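Local coordinates for protein putative N-acetylmuramoyl-L-alanine amidase,autolysin cwp6 (Peptoclostridium difficile, PDB 5J72) that probably cleaves the amide bond between N-acetylmuramic acid and L-alanine in peptidoglycan as a zinc amidase, and carries CWB2 modules for anchoring to the cell wall, at residues Leu563-Glu568 / Ile633-Lys638; Val541-Lys546 / Thr557-Ile562; Thr489-Ser494 / Met625-Gly630; Tyr590-Arg593 / Pro598-Leu601. One frame throughout, in Å; residues are numbered along the deposited sequence.

Contact 1: residues Leu563-Glu568 / Ile633-Lys638; sequences LKRILE and IEDTVK
R565 and D635 reach out from two helices and meet in a two-pronged salt bridge. R565 sits on helix 554-569, and D635 lies close to the C-terminal end of helix 619-637. The guanidinium comes side-on, with the edge made by NE and NH1. R565 NE donates to D635 OD2 at 2.8 Å, and the bond is nearly straight at 168°. R565 NH1 donates to D635 OD1 at 3.1 Å. The first bond uses the syn lone pair of OD2. The second also arrives on the syn side but a little out of the carboxylate plane. The two flat groups are nearly coplanar, 27° apart. A bend in the arginine chain (chi2 -56°) brings the NE edge round to the aspartate. The third nitrogen works within its own helix: R565 NH2 donates to E568 OE1 at 3.0 Å. Acids at two edges should fix the rotation of the guanidinium, and its charge probably offsets both of theirs.

This polar grip is tight but small. Elsewhere the two segments stand apart, with 9.3 Å between the CA atoms of R565 and I633. K564 and K638 lie on the solvent side. The firm packing is on the inner side of the helices, where I566 touches M625 and I629, and L563 rests on strand 541-544. Q628 NE2 also bonds to R565 O. The arrangement is a surface salt-bridge network of R565, E568 and D635. It ties together two neighbouring helices on one face of the amidase sheet.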
loop_
_atom_site.group_PDB
_atom_site.type_symbol
_atom_site.label_atom_id
_atom_site.label_comp_id
_atom_site.label_asym_id
_atom_site.label_seq_id
_atom_site.Cartn_x
_atom_site.Cartn_y
_atom_site.Cartn_z
ATOM N N LEU A 563 -21.076 19.390 17.790
ATOM C CA LEU A 563 -20.747 19.569 19.211
ATOM C C LEU A 563 -21.302 18.361 20.026
ATOM O O LEU A 563 -20.647 17.809 20.882
ATOM C CB LEU A 563 -21.450 20.920 19.664
ATOM C CG LEU A 563 -21.279 21.210 21.156
ATOM C CD1 LEU A 563 -19.829 21.431 21.531
ATOM C CD2 LEU A 563 -22.060 22.476 21.488
ATOM N N LYS A 564 -22.559 17.978 19.730
ATOM C CA LYS A 564 -23.159 16.812 20.412
ATOM C C LYS A 564 -22.260 15.577 20.175
ATOM O O LYS A 564 -21.868 14.910 21.138
ATOM C CB LYS A 564 -24.553 16.563 19.803
ATOM C CG LYS A 564 -25.286 15.375 20.421
ATOM C CD LYS A 564 -26.740 15.278 19.915
ATOM C CE LYS A 564 -27.681 14.631 20.985
ATOM N NZ LYS A 564 -28.790 13.819 20.365
ATOM N N ARG A 565 -21.892 15.293 18.882
ATOM C CA ARG A 565 -21.079 14.056 18.658
ATOM C C ARG A 565 -19.729 14.103 19.342
ATOM O O ARG A 565 -19.281 13.096 19.873
ATOM C CB ARG A 565 -20.937 13.799 17.170
ATOM C CG ARG A 565 -22.302 13.520 16.496
ATOM C CD ARG A 565 -23.056 12.332 17.168
ATOM N NE ARG A 565 -24.092 11.913 16.233
ATOM C CZ ARG A 565 -24.765 10.773 16.334
ATOM N NH1 ARG A 565 -25.664 10.452 15.419
ATOM N NH2 ARG A 565 -24.554 9.960 17.358
ATOM N N ILE A 566 -19.063 15.276 19.362
ATOM C CA ILE A 566 -17.769 15.319 20.010
ATOM C C ILE A 566 -17.914 14.988 21.482
ATOM O O ILE A 566 -17.154 14.185 22.054
ATOM C CB ILE A 566 -17.147 16.734 19.848
ATOM C CG1 ILE A 566 -16.766 16.945 18.361
ATOM C CG2 ILE A 566 -15.899 16.879 20.790
ATOM C CD1 ILE A 566 -16.207 18.368 18.132
ATOM N N LEU A 567 -18.916 15.637 22.115
ATOM C CA LEU A 567 -19.134 15.441 23.538
ATOM C C LEU A 567 -19.549 13.990 23.845
ATOM O O LEU A 567 -19.336 13.561 24.966
ATOM C CB LEU A 567 -20.153 16.471 24.019
ATOM C CG LEU A 567 -19.553 17.925 24.037
ATOM C CD1 LEU A 567 -20.641 18.987 24.228
ATOM C CD2 LEU A 567 -18.536 18.011 25.173
ATOM N N GLU A 568 -20.107 13.233 22.868
ATOM C CA GLU A 568 -20.456 11.820 23.120
ATOM C C GLU A 568 -19.194 10.993 23.415
ATOM O O GLU A 568 -19.322 9.956 24.058
ATOM C CB GLU A 568 -21.248 11.214 21.895
ATOM C CG GLU A 568 -22.652 11.815 21.826
ATOM C CD GLU A 568 -23.549 11.244 20.708
ATOM O OE1 GLU A 568 -23.072 10.434 19.880
ATOM O OE2 GLU A 568 -24.770 11.633 20.678
ATOM N N ILE A 633 -21.232 15.763 10.938
ATOM C CA ILE A 633 -21.474 16.290 9.602
ATOM C C ILE A 633 -22.508 15.409 8.842
ATOM O O ILE A 633 -23.405 15.945 8.162
ATOM C CB ILE A 633 -20.143 16.360 8.772
ATOM C CG1 ILE A 633 -19.235 17.479 9.420
ATOM C CG2 ILE A 633 -20.420 16.649 7.241
ATOM C CD1 ILE A 633 -17.755 17.458 8.815
ATOM N N GLU A 634 -22.331 14.093 8.915
ATOM C CA GLU A 634 -23.255 13.156 8.253
ATOM C C GLU A 634 -24.704 13.401 8.829
ATOM O O GLU A 634 -25.670 13.416 8.044
ATOM C CB GLU A 634 -22.803 11.733 8.546
ATOM C CG GLU A 634 -23.837 10.711 8.091
ATOM C CD GLU A 634 -23.452 9.294 8.527
ATOM O OE1 GLU A 634 -23.003 9.102 9.671
ATOM O OE2 GLU A 634 -23.607 8.390 7.683
ATOM N N ASP A 635 -24.830 13.572 10.138
ATOM C CA ASP A 635 -26.111 13.910 10.757
ATOM C C ASP A 635 -26.746 15.056 10.060
ATOM O O ASP A 635 -27.966 15.059 9.828
ATOM C CB ASP A 635 -25.951 14.402 12.189
ATOM C CG ASP A 635 -25.558 13.338 13.161
ATOM O OD1 ASP A 635 -25.786 12.152 12.868
ATOM O OD2 ASP A 635 -25.035 13.684 14.244
ATOM N N THR A 636 -25.946 16.038 9.729
ATOM C CA THR A 636 -26.408 17.245 9.111
ATOM C C THR A 636 -26.721 17.147 7.645
ATOM O O THR A 636 -27.791 17.635 7.249
ATOM C CB THR A 636 -25.325 18.340 9.334
ATOM O OG1 THR A 636 -25.027 18.426 10.722
ATOM C CG2 THR A 636 -25.798 19.704 8.870
ATOM N N VAL A 637 -25.877 16.514 6.816
ATOM C CA VAL A 637 -26.133 16.565 5.377
ATOM C C VAL A 637 -26.872 15.365 4.781
ATOM O O VAL A 637 -27.297 15.465 3.627
ATOM C CB VAL A 637 -24.786 16.753 4.573
ATOM C CG1 VAL A 637 -24.004 18.002 5.053
ATOM C CG2 VAL A 637 -23.922 15.526 4.713
ATOM N N LYS A 638 -27.041 14.275 5.499
ATOM C CA LYS A 638 -27.611 13.114 4.794
ATOM C C LYS A 638 -29.087 13.270 4.352
ATOM O O LYS A 638 -29.874 13.913 5.053
ATOM C CB LYS A 638 -27.455 11.863 5.654
ATOM C CG LYS A 638 -28.127 12.017 6.980
ATOM C CD LYS A 638 -28.023 10.732 7.780
ATOM C CE LYS A 638 -28.433 10.951 9.224
ATOM O OXT LYS A 638 -29.415 12.725 3.292
#

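Contact 2: residues Val541-Lys546 / Thr557-Ile562; sequences VEIYYK and TAASNI
Strand 541-544 runs alongside helix 554-569, and the backbones come closest at I543 and A559, with 5.8 Å between their CA atoms. The small side chain of A559 is consistent with so close an approach. The CB atoms of A559 and I543 point at each other's segment. The branch of I543 divides the work. CG2 lies anti to the backbone N and presses on the alanine, with I543 CG2 to A559 CB at 3.5 Å. The other arm is extended (chi2 -177°) and carries CD1 past A559 to I562, three residues on. There I543 CD1 meets I562 CG2, also at 3.5 Å. Both pairs are tighter than usual carbon contacts. I543 CD1 also comes within 3.4 Å of A559 O. The isoleucine side chains cross at about a right angle, and CD1 of I543 abuts CB and CG2 of I562.

Strand 541-544, helix 554-569 and strand 574-578 form a beta-alpha-beta unit, and this contact joins its first strand to its helix. I577 of the second strand touches A559 as well.

Y545 continues the contact beyond I543. Y545 CB lies 4.1 Å from A559 CB, and the ring stands obliquely to that methyl. I600 of the next strand backs I543, Y545 and I562. On the far side of the strand the chemistry turns polar. Y544 OH donates to E542 OE2 at 3.1 Å, from well above the carboxylate plane. E542 OE1 makes salt bridges with R575 and K578.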
loop_
_atom_site.group_PDB
_atom_site.type_symbol
_atom_site.label_atom_id
_atom_site.label_comp_id
_atom_site.label_asym_id
_atom_site.label_seq_id
_atom_site.Cartn_x
_atom_site.Cartn_y
_atom_site.Cartn_z
ATOM N N VAL A 541 -14.722 22.616 24.071
ATOM C CA VAL A 541 -15.001 22.644 22.638
ATOM C C VAL A 541 -16.074 23.703 22.357
ATOM O O VAL A 541 -17.005 23.895 23.164
ATOM C CB VAL A 541 -15.469 21.198 22.202
ATOM C CG1 VAL A 541 -16.630 20.715 23.069
ATOM C CG2 VAL A 541 -15.948 21.191 20.749
ATOM N N GLU A 542 -15.945 24.409 21.221
ATOM C CA GLU A 542 -16.924 25.400 20.774
ATOM C C GLU A 542 -16.914 25.389 19.282
ATOM O O GLU A 542 -15.900 25.028 18.691
ATOM C CB GLU A 542 -16.571 26.812 21.258
ATOM C CG GLU A 542 -15.140 27.212 20.878
ATOM C CD GLU A 542 -14.728 28.542 21.572
ATOM O OE1 GLU A 542 -15.271 28.840 22.681
ATOM O OE2 GLU A 542 -13.897 29.278 21.003
ATOM N N ILE A 543 -18.004 25.760 18.675
ATOM C CA ILE A 543 -18.039 25.789 17.239
ATOM C C ILE A 543 -18.645 27.126 16.845
ATOM O O ILE A 543 -19.645 27.527 17.432
ATOM C CB ILE A 543 -18.906 24.589 16.739
ATOM C CG1 ILE A 543 -18.289 23.221 17.282
ATOM C CG2 ILE A 543 -19.007 24.625 15.194
ATOM C CD1 ILE A 543 -18.992 21.997 16.810
ATOM N N TYR A 544 -18.084 27.792 15.851
ATOM C CA TYR A 544 -18.636 29.032 15.337
ATOM C C TYR A 544 -19.493 28.767 14.172
ATOM O O TYR A 544 -19.131 27.920 13.328
ATOM C CB TYR A 544 -17.502 29.964 14.888
ATOM C CG TYR A 544 -16.788 30.517 16.084
ATOM C CD1 TYR A 544 -15.694 29.871 16.616
ATOM C CD2 TYR A 544 -17.263 31.659 16.739
ATOM C CE1 TYR A 544 -15.083 30.325 17.771
ATOM C CE2 TYR A 544 -16.664 32.115 17.895
ATOM C CZ TYR A 544 -15.574 31.444 18.411
ATOM O OH TYR A 544 -14.983 31.853 19.576
ATOM N N TYR A 545 -20.613 29.470 14.041
ATOM C CA TYR A 545 -21.448 29.254 12.877
ATOM C C TYR A 545 -21.867 30.651 12.327
ATOM O O TYR A 545 -21.480 31.628 12.942
ATOM C CB TYR A 545 -22.661 28.342 13.220
ATOM C CG TYR A 545 -23.586 28.948 14.260
ATOM C CD1 TYR A 545 -23.249 28.937 15.617
ATOM C CD2 TYR A 545 -24.779 29.552 13.886
ATOM C CE1 TYR A 545 -24.083 29.528 16.569
ATOM C CE2 TYR A 545 -25.623 30.130 14.833
ATOM C CZ TYR A 545 -25.270 30.118 16.168
ATOM O OH TYR A 545 -26.132 30.693 17.079
ATOM N N LYS A 546 -22.590 30.736 11.208
ATOM C CA LYS A 546 -22.864 32.048 10.609
ATOM C C LYS A 546 -23.925 32.837 11.428
ATOM O O LYS A 546 -24.950 32.274 11.822
ATOM C CB LYS A 546 -23.350 31.868 9.192
ATOM C CG LYS A 546 -22.335 31.292 8.229
ATOM C CD LYS A 546 -22.890 31.288 6.862
ATOM C CE LYS A 546 -21.890 30.841 5.857
ATOM N NZ LYS A 546 -22.406 30.971 4.437
ATOM N N THR A 557 -27.560 24.140 12.859
ATOM C CA THR A 557 -27.851 22.713 13.038
ATOM C C THR A 557 -26.515 21.931 12.959
ATOM O O THR A 557 -26.254 21.045 13.788
ATOM C CB THR A 557 -28.800 22.246 11.948
ATOM O OG1 THR A 557 -30.040 22.984 12.085
ATOM C CG2 THR A 557 -29.085 20.754 12.039
ATOM N N ALA A 558 -25.695 22.283 11.970
ATOM C CA ALA A 558 -24.380 21.622 11.778
ATOM C C ALA A 558 -23.570 21.781 13.033
ATOM O O ALA A 558 -23.056 20.807 13.564
ATOM C CB ALA A 558 -23.657 22.269 10.589
ATOM N N ALA A 559 -23.466 22.999 13.593
ATOM C CA ALA A 559 -22.625 23.174 14.785
ATOM C C ALA A 559 -23.160 22.419 16.000
ATOM O O ALA A 559 -22.388 21.897 16.814
ATOM C CB ALA A 559 -22.501 24.700 15.113
ATOM N N SER A 560 -24.529 22.362 16.142
ATOM C CA SER A 560 -25.149 21.646 17.282
ATOM C C SER A 560 -24.893 20.144 17.163
ATOM O O SER A 560 -24.484 19.527 18.152
ATOM C CB SER A 560 -26.664 21.862 17.311
ATOM O OG SER A 560 -26.893 23.260 17.171
ATOM N N ASN A 561 -25.097 19.584 15.945
ATOM C CA ASN A 561 -24.845 18.135 15.718
ATOM C C ASN A 561 -23.404 17.774 16.021
ATOM O O ASN A 561 -23.145 16.817 16.751
ATOM C CB ASN A 561 -25.163 17.784 14.282
ATOM C CG ASN A 561 -26.621 17.787 13.985
ATOM O OD1 ASN A 561 -27.383 17.663 14.939
ATOM N ND2 ASN A 561 -27.072 17.944 12.734
ATOM N N ILE A 562 -22.415 18.540 15.477
ATOM C CA ILE A 562 -20.973 18.187 15.716
ATOM C C ILE A 562 -20.613 18.327 17.144
ATOM O O ILE A 562 -19.908 17.483 17.720
ATOM C CB ILE A 562 -20.080 19.110 14.796
ATOM C CG1 ILE A 562 -20.362 18.745 13.319
ATOM C CG2 ILE A 562 -18.587 18.964 15.185
ATOM C CD1 ILE A 562 -19.895 19.796 12.310
#

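Contact 3: residues Thr489-Ser494 / Met625-Gly630; sequences TEYLRS and MGTQIG
This is a helix-against-helix contact, in which Y491 and L492 of helix 477-494 pack on T627 and G630 of helix 619-637. Both helices belong to the amidase part of the chain. The short axes approach to 8.0 Å and cross at -44°. Two pairs of CA atoms, Y491 with T627 and L492 with G630, are each 5.7 Å apart.

The tyrosine ring carries most of the contact. Its CG is anti to the backbone N (chi1 177°), which swings the ring across to the other helix. One face of the ring lies over the carbonyl oxygen of T627. Y491 CD1 touches T627 CG2 at 3.9 Å, and Y491 CD2 meets the carbonyl carbon G630 C at 3.6 Å. G630 has no side chain, so ring and leucine come right up to its main chain. L492 CD2 rests 3.5 Å from G630 O. L492 also touches V499 of strand 498-501.

The polar ends are tied down nearby. Y491 OH hydrogen-bonds to E634 OE1, one turn beyond G630, which anchors the far end of the ring. T627 OG1 turns back to K623 O in its own helix. S494 OG donates to Y491 O at 2.7 Å. T488 OG1 adds a bond to G626 O between the helices.

The arrangement is close helix packing at a glycine, with an aromatic ring laid against the main chain there. It pairs two of the helices that flank the central sheet of this amidase fold.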
loop_
_atom_site.group_PDB
_atom_site.type_symbol
_atom_site.label_atom_id
_atom_site.label_comp_id
_atom_site.label_asym_id
_atom_site.label_seq_id
_atom_site.Cartn_x
_atom_site.Cartn_y
_atom_site.Cartn_z
ATOM N N THR A 489 -12.460 13.017 7.091
ATOM C CA THR A 489 -12.668 12.704 5.683
ATOM C C THR A 489 -12.882 11.189 5.501
ATOM O O THR A 489 -13.766 10.751 4.745
ATOM C CB THR A 489 -11.391 13.185 4.866
ATOM O OG1 THR A 489 -11.351 14.609 4.997
ATOM C CG2 THR A 489 -11.498 12.875 3.385
ATOM N N GLU A 490 -12.067 10.428 6.179
ATOM C CA GLU A 490 -12.120 8.962 6.053
ATOM C C GLU A 490 -13.557 8.461 6.490
ATOM O O GLU A 490 -14.150 7.635 5.823
ATOM C CB GLU A 490 -11.101 8.349 7.007
ATOM C CG GLU A 490 -10.925 6.889 6.656
ATOM C CD GLU A 490 -9.964 6.743 5.435
ATOM O OE1 GLU A 490 -9.846 7.679 4.619
ATOM O OE2 GLU A 490 -9.334 5.699 5.325
ATOM N N TYR A 491 -14.079 9.014 7.602
ATOM C CA TYR A 491 -15.424 8.586 8.044
ATOM C C TYR A 491 -16.440 8.970 7.025
ATOM O O TYR A 491 -17.264 8.131 6.620
ATOM C CB TYR A 491 -15.767 9.206 9.391
ATOM C CG TYR A 491 -17.188 8.812 9.774
ATOM C CD1 TYR A 491 -17.451 7.582 10.362
ATOM C CD2 TYR A 491 -18.266 9.632 9.453
ATOM C CE1 TYR A 491 -18.757 7.167 10.607
ATOM C CE2 TYR A 491 -19.584 9.237 9.710
ATOM C CZ TYR A 491 -19.820 8.002 10.282
ATOM O OH TYR A 491 -21.121 7.611 10.521
ATOM N N LEU A 492 -16.414 10.220 6.538
ATOM C CA LEU A 492 -17.429 10.622 5.559
ATOM C C LEU A 492 -17.387 9.784 4.289
ATOM O O LEU A 492 -18.438 9.414 3.732
ATOM C CB LEU A 492 -17.228 12.115 5.193
ATOM C CG LEU A 492 -17.575 13.041 6.394
ATOM C CD1 LEU A 492 -17.158 14.496 6.112
ATOM C CD2 LEU A 492 -19.135 13.002 6.598
ATOM N N ARG A 493 -16.171 9.497 3.795
ATOM C CA ARG A 493 -16.087 8.713 2.567
ATOM C C ARG A 493 -16.604 7.305 2.783
ATOM O O ARG A 493 -17.184 6.748 1.850
ATOM C CB ARG A 493 -14.627 8.620 2.068
ATOM C CG ARG A 493 -14.137 9.960 1.619
ATOM C CD ARG A 493 -12.811 9.840 0.845
ATOM N NE ARG A 493 -12.510 11.155 0.273
ATOM C CZ ARG A 493 -11.294 11.536 -0.100
ATOM N NH1 ARG A 493 -10.257 10.705 0.025
ATOM N NH2 ARG A 493 -11.103 12.743 -0.607
ATOM N N SER A 494 -16.359 6.730 3.937
ATOM C CA SER A 494 -16.821 5.373 4.208
ATOM C C SER A 494 -18.381 5.319 4.251
ATOM O O SER A 494 -18.945 4.222 4.164
ATOM C CB SER A 494 -16.256 4.887 5.525
ATOM O OG SER A 494 -17.007 5.420 6.602
ATOM N N MET A 625 -11.585 11.895 17.490
ATOM C CA MET A 625 -12.067 13.275 17.373
ATOM C C MET A 625 -12.512 13.530 15.960
ATOM O O MET A 625 -13.606 14.072 15.752
ATOM C CB MET A 625 -10.950 14.239 17.756
ATOM C CG MET A 625 -11.347 15.713 17.493
ATOM S SD MET A 625 -12.732 16.299 18.557
ATOM C CE MET A 625 -11.898 16.397 20.229
ATOM N N GLY A 626 -11.696 13.126 14.919
ATOM C CA GLY A 626 -12.128 13.387 13.551
ATOM C C GLY A 626 -13.379 12.588 13.185
ATOM O O GLY A 626 -14.260 13.077 12.472
ATOM N N THR A 627 -13.417 11.338 13.624
ATOM C CA THR A 627 -14.582 10.514 13.317
ATOM C C THR A 627 -15.900 11.169 13.884
ATOM O O THR A 627 -16.901 11.235 13.161
ATOM C CB THR A 627 -14.434 9.155 14.023
ATOM O OG1 THR A 627 -13.245 8.534 13.466
ATOM C CG2 THR A 627 -15.743 8.253 13.778
ATOM N N GLN A 628 -15.876 11.619 15.141
ATOM C CA GLN A 628 -17.083 12.247 15.729
ATOM C C GLN A 628 -17.492 13.470 14.927
ATOM O O GLN A 628 -18.689 13.722 14.674
ATOM C CB GLN A 628 -16.820 12.622 17.186
ATOM C CG GLN A 628 -16.522 11.434 18.111
ATOM C CD GLN A 628 -17.589 10.349 17.958
ATOM O OE1 GLN A 628 -17.337 9.262 17.415
ATOM N NE2 GLN A 628 -18.844 10.639 18.381
ATOM N N ILE A 629 -16.485 14.272 14.495
ATOM C CA ILE A 629 -16.855 15.392 13.693
ATOM C C ILE A 629 -17.518 14.915 12.408
ATOM O O ILE A 629 -18.497 15.511 11.968
ATOM C CB ILE A 629 -15.591 16.271 13.394
ATOM C CG1 ILE A 629 -15.090 16.900 14.720
ATOM C CG2 ILE A 629 -15.945 17.340 12.339
ATOM C CD1 ILE A 629 -13.663 17.658 14.576
ATOM N N GLY A 630 -16.974 13.807 11.792
ATOM C CA GLY A 630 -17.567 13.314 10.559
ATOM C C GLY A 630 -19.004 12.824 10.831
ATOM O O GLY A 630 -19.887 13.009 9.978
#

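Contact 4: residues Tyr590-Arg593 / Pro598-Leu601; sequences YVLR and PAIL
L592 and V591 of the short helix 590-593 lie against A599 and L601 at the start of strand 599-606. One methyl of L592 does most of the touching. L592 CD1 lies 4.1 Å from A599 CB and 4.0 Å from the carbonyl carbon I600 C, and it reaches L601 CB at 4.5 Å. It thus lies alongside the strand backbone rather than over a single side chain. L592 CG is also 3.8 Å from A599 O. The first torsion of L592 is off the usual staggered position (chi1 -97°), and in this pose the end of the side chain turns in toward the strand. V591 adds one close and one looser contact. Its carbonyl oxygen V591 O sits 3.6 Å from A599 CB, and V591 CG2 meets L601 CD1 at 4.4 Å.

In the next shell, N595 ND2 hydrogen-bonds to V591 O, just after the helix, while L511 and T515 of helix 511-521 and F526 of the neighbouring strand pack around V591. The strand is fixed in the sheet by backbone bonds of I600 to F526 and S528 and of L601 to Y544. I600 CB points away from helix 590-593. L601 faces the metal side: its side chain comes within about 4 Å of that of H530, a zinc ligand, and about 6 Å from the zinc ion itself.

The contact is held by van der Waals packing alone. A599 O is buried here with no polar partner in the model, so the fit is set by shape and not by polar bonds.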
loop_
_atom_site.group_PDB
_atom_site.type_symbol
_atom_site.label_atom_id
_atom_site.label_comp_id
_atom_site.label_asym_id
_atom_site.label_seq_id
_atom_site.Cartn_x
_atom_site.Cartn_y
_atom_site.Cartn_z
ATOM N N TYR A 590 -13.246 34.823 8.263
ATOM C CA TYR A 590 -13.218 34.882 6.800
ATOM C C TYR A 590 -13.916 33.690 6.162
ATOM O O TYR A 590 -14.709 33.858 5.214
ATOM C CB TYR A 590 -11.723 34.916 6.336
ATOM C CG TYR A 590 -11.559 35.263 4.873
ATOM C CD1 TYR A 590 -11.921 34.360 3.877
ATOM C CD2 TYR A 590 -11.065 36.509 4.483
ATOM C CE1 TYR A 590 -11.801 34.684 2.536
ATOM C CE2 TYR A 590 -10.945 36.845 3.140
ATOM C CZ TYR A 590 -11.314 35.926 2.168
ATOM O OH TYR A 590 -11.218 36.232 0.834
ATOM N N VAL A 591 -13.665 32.454 6.688
ATOM C CA VAL A 591 -14.274 31.293 5.928
ATOM C C VAL A 591 -15.774 31.206 6.122
ATOM O O VAL A 591 -16.436 30.437 5.406
ATOM C CB VAL A 591 -13.579 29.957 6.285
ATOM C CG1 VAL A 591 -12.094 30.052 5.884
ATOM C CG2 VAL A 591 -13.697 29.645 7.780
ATOM N N LEU A 592 -16.312 31.985 7.083
ATOM C CA LEU A 592 -17.767 32.015 7.267
ATOM C C LEU A 592 -18.333 33.187 6.436
ATOM O O LEU A 592 -19.215 33.018 5.613
ATOM C CB LEU A 592 -18.093 32.214 8.771
ATOM C CG LEU A 592 -18.389 30.924 9.530
ATOM C CD1 LEU A 592 -17.242 29.948 9.398
ATOM C CD2 LEU A 592 -18.664 31.215 10.973
ATOM N N ARG A 593 -17.755 34.368 6.619
ATOM C CA ARG A 593 -18.255 35.583 5.959
ATOM C C ARG A 593 -18.201 35.510 4.474
ATOM O O ARG A 593 -19.119 35.968 3.800
ATOM C CB ARG A 593 -17.431 36.791 6.473
ATOM C CG ARG A 593 -17.853 38.158 5.816
ATOM C CD ARG A 593 -17.013 39.297 6.457
ATOM N NE ARG A 593 -15.642 39.284 5.938
ATOM C CZ ARG A 593 -14.566 38.838 6.583
ATOM N NH1 ARG A 593 -14.668 38.376 7.828
ATOM N NH2 ARG A 593 -13.384 38.810 5.971
ATOM N N PRO A 598 -23.061 26.809 3.320
ATOM C CA PRO A 598 -23.064 26.647 4.780
ATOM C C PRO A 598 -21.624 26.299 5.291
ATOM O O PRO A 598 -20.988 25.404 4.755
ATOM C CB PRO A 598 -24.065 25.501 5.007
ATOM C CG PRO A 598 -24.806 25.382 3.784
ATOM C CD PRO A 598 -23.850 25.756 2.674
ATOM N N ALA A 599 -21.177 26.984 6.345
ATOM C CA ALA A 599 -19.820 26.856 6.858
ATOM C C ALA A 599 -19.754 27.029 8.317
ATOM O O ALA A 599 -20.479 27.856 8.857
ATOM C CB ALA A 599 -18.934 27.933 6.201
ATOM N N ILE A 600 -18.912 26.259 8.999
ATOM C CA ILE A 600 -18.719 26.367 10.431
ATOM C C ILE A 600 -17.254 26.196 10.697
ATOM O O ILE A 600 -16.502 25.711 9.823
ATOM C CB ILE A 600 -19.444 25.291 11.255
ATOM C CG1 ILE A 600 -19.011 23.873 10.719
ATOM C CG2 ILE A 600 -21.012 25.464 11.109
ATOM C CD1 ILE A 600 -19.474 22.775 11.616
ATOM N N LEU A 601 -16.840 26.545 11.900
ATOM C CA LEU A 601 -15.471 26.378 12.300
ATOM C C LEU A 601 -15.454 25.739 13.649
ATOM O O LEU A 601 -15.937 26.285 14.639
ATOM C CB LEU A 601 -14.674 27.688 12.305
ATOM C CG LEU A 601 -13.175 27.593 12.637
ATOM C CD1 LEU A 601 -12.445 28.712 11.921
ATOM C CD2 LEU A 601 -12.860 27.671 14.111
#

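In the fold
All four contacts lie in the C-terminal amidase region. Along the chain, contact 3 opens first, contact 2 closes before contact 1 opens, and contact 4 is nested inside both 1 and 3. Contacts 1 and 2 share helix 554-569, about 9 Å apart centre to centre. Contacts 1 and 3 share helix 619-637, with centres about 10 Å apart. Contacts 2 and 4, with centres about 11 Å apart, are joined through neighbouring strands 541-544 and 599-606. Contacts 3 and 4 are farthest apart, about 19 Å between centres, and do not touch. Contacts 1 to 3 thus fix helices on one face of the sheet, while contact 4 lies on the other face, beside the zinc.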